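PDB 1VHO: endoglucanase from Thermotoga maritima, which is probably a metal-dependent aminopeptidase of the M42 family, despite its name, with two divalent metal cations expected per subunit. Local coordinates for residues C177-L180 with V181-E185. Numbering follows the deposited sequence.
Sequences CGVL and VKVLE
With chi1 near 170° in both Val-179 and Val-183, each valine sets CG1 trans to its own backbone N and leaves CG2 beside that nitrogen. One turn apart, the two side chains therefore meet unlike branch to unlike branch, CG1 of Val-179 lying 4.2 Å from CG2 of Val-183. The same CG2 rests against the backbone, 3.2 Å from Val-179 O. CD2 of Leu-180 comes within 4.3 Å of it. Beneath this apolar contact runs the i to i+4 ladder of an alpha helix. Val-183 N reaches Val-179 O at 2.8 Å, while the next rung, Leu-184 N to Leu-180 O, is longer at 3.3 Å, its donor tilted 32° from the carbonyl plane of Leu-180. The helix, 171-187, illustrates how a buried helix of an M42 peptidase meets several neighbours at once. Leu-180 packs on strand 195-201 of the mixed sheet, Leu-184 on both that strand and helix 25-35, Val-179 and Val-183 on helix 317-333, and Val-181 on helices 7-16 and 25-35. Lys-182 has CG 3.4 Å from Gly-178 O; bends at chi2 and chi3 then carry the chain away from residues 177-180, on toward Glu-185. There its NZ forms a salt bridge with Glu-185 OE2 at 2.8 Å, approaching the syn side of the carboxylate. Toward the other end, Cys-177 lies about 7 Å, side chain to side chain, from His-67, a predicted zinc ligand.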
ATOM      1  N   CYS A 177       3.537   1.905  -3.261  1.00 13.82           N
ATOM      2  CA  CYS A 177       3.087   2.715  -4.379  1.00 14.48           C
ATOM      3  C   CYS A 177       4.200   3.768  -4.631  1.00 13.70           C
ATOM      4  O   CYS A 177       4.539   3.952  -5.800  1.00 13.79           O
ATOM      5  CB  CYS A 177       1.773   3.501  -4.043  1.00 15.25           C
ATOM      6  SG  CYS A 177       0.370   2.302  -3.986  1.00 14.28           S
ATOM      7  N   GLY A 178       4.724   4.377  -3.614  1.00 13.99           N
ATOM      8  CA  GLY A 178       5.790   5.393  -3.695  1.00 15.94           C
ATOM      9  C   GLY A 178       7.042   4.761  -4.380  1.00 16.74           C
ATOM     10  O   GLY A 178       7.656   5.369  -5.247  1.00 14.87           O
ATOM     11  N   VAL A 179       7.404   3.543  -3.979  1.00 15.72           N
ATOM     12  CA  VAL A 179       8.574   2.881  -4.606  1.00 15.38           C
ATOM     13  C   VAL A 179       8.350   2.761  -6.118  1.00 17.11           C
ATOM     14  O   VAL A 179       9.190   3.124  -6.947  1.00 15.31           O
ATOM     15  CB  VAL A 179       8.733   1.423  -4.089  1.00 12.46           C
ATOM     16  CG1 VAL A 179       9.813   0.686  -4.963  1.00 12.32           C
ATOM     17  CG2 VAL A 179       9.107   1.357  -2.634  1.00 13.80           C
ATOM     18  N   LEU A 180       7.144   2.304  -6.510  1.00 15.36           N
ATOM     19  CA  LEU A 180       6.899   2.101  -7.948  1.00 15.91           C
ATOM     20  C   LEU A 180       6.849   3.402  -8.721  1.00 17.16           C
ATOM     21  O   LEU A 180       7.280   3.433  -9.902  1.00 16.33           O
ATOM     22  CB  LEU A 180       5.676   1.201  -8.148  1.00 17.89           C
ATOM     23  CG  LEU A 180       5.822  -0.203  -7.493  1.00 18.11           C
ATOM     24  CD1 LEU A 180       4.684  -1.093  -7.979  1.00 18.09           C
ATOM     25  CD2 LEU A 180       7.174  -0.828  -7.908  1.00 17.78           C
ATOM     26  N   VAL A 181       6.344   4.461  -8.076  1.00 16.84           N
ATOM     27  CA  VAL A 181       6.348   5.783  -8.779  1.00 17.60           C
ATOM     28  C   VAL A 181       7.805   6.205  -8.999  1.00 17.48           C
ATOM     29  O   VAL A 181       8.168   6.648 -10.127  1.00 17.15           O
ATOM     30  CB  VAL A 181       5.610   6.835  -7.926  1.00 15.77           C
ATOM     31  CG1 VAL A 181       5.881   8.253  -8.472  1.00 16.19           C
ATOM     32  CG2 VAL A 181       4.099   6.553  -7.979  1.00 14.51           C
ATOM     33  N   LYS A 182       8.634   6.038  -7.972  1.00 15.90           N
ATOM     34  CA  LYS A 182      10.067   6.421  -8.078  1.00 16.47           C
ATOM     35  C   LYS A 182      10.792   5.543  -9.097  1.00 16.96           C
ATOM     36  O   LYS A 182      11.704   6.024  -9.800  1.00 16.34           O
ATOM     37  CB  LYS A 182      10.745   6.397  -6.716  1.00 17.20           C
ATOM     38  CG  LYS A 182      10.255   7.481  -5.736  1.00 21.30           C
ATOM     39  CD  LYS A 182      10.532   8.905  -6.215  1.00 26.03           C
ATOM     40  CE  LYS A 182      11.984   9.292  -6.072  1.00 27.51           C
ATOM     41  NZ  LYS A 182      12.229  10.701  -6.449  1.00 28.23           N
ATOM     42  N   VAL A 183      10.457   4.258  -9.189  1.00 14.37           N
ATOM     43  CA  VAL A 183      11.124   3.426 -10.220  1.00 17.56           C
ATOM     44  C   VAL A 183      10.917   4.048 -11.615  1.00 17.77           C
ATOM     45  O   VAL A 183      11.832   4.127 -12.437  1.00 16.88           O
ATOM     46  CB  VAL A 183      10.510   2.017 -10.254  1.00 17.65           C
ATOM     47  CG1 VAL A 183      11.012   1.190 -11.446  1.00 18.98           C
ATOM     48  CG2 VAL A 183      10.835   1.266  -8.966  1.00 19.92           C
ATOM     49  N   LEU A 184       9.669   4.430 -11.926  1.00 16.63           N
ATOM     50  CA  LEU A 184       9.388   5.022 -13.248  1.00 17.34           C
ATOM     51  C   LEU A 184      10.175   6.296 -13.440  1.00 18.74           C
ATOM     52  O   LEU A 184      10.775   6.522 -14.510  1.00 19.12           O
ATOM     53  CB  LEU A 184       7.880   5.229 -13.415  1.00 17.32           C
ATOM     54  CG  LEU A 184       7.067   3.926 -13.540  1.00 18.17           C
ATOM     55  CD1 LEU A 184       5.580   4.217 -13.430  1.00 20.16           C
ATOM     56  CD2 LEU A 184       7.322   3.244 -14.889  1.00 19.01           C
ATOM     57  N   GLU A 185      10.286   7.127 -12.404  1.00 17.62           N
ATOM     58  CA  GLU A 185      11.072   8.340 -12.498  1.00 19.49           C
ATOM     59  C   GLU A 185      12.526   8.010 -12.793  1.00 22.49           C
ATOM     60  O   GLU A 185      13.112   8.585 -13.716  1.00 21.62           O
ATOM     61  CB  GLU A 185      10.943   9.208 -11.245  1.00 23.88           C
ATOM     62  CG  GLU A 185      11.774  10.479 -11.358  1.00 28.78           C
ATOM     63  CD  GLU A 185      12.069  11.115 -10.026  1.00 35.09           C
ATOM     64  OE1 GLU A 185      13.079  11.860  -9.948  1.00 40.70           O
ATOM     65  OE2 GLU A 185      11.358  10.848  -9.055  1.00 32.94           O
TER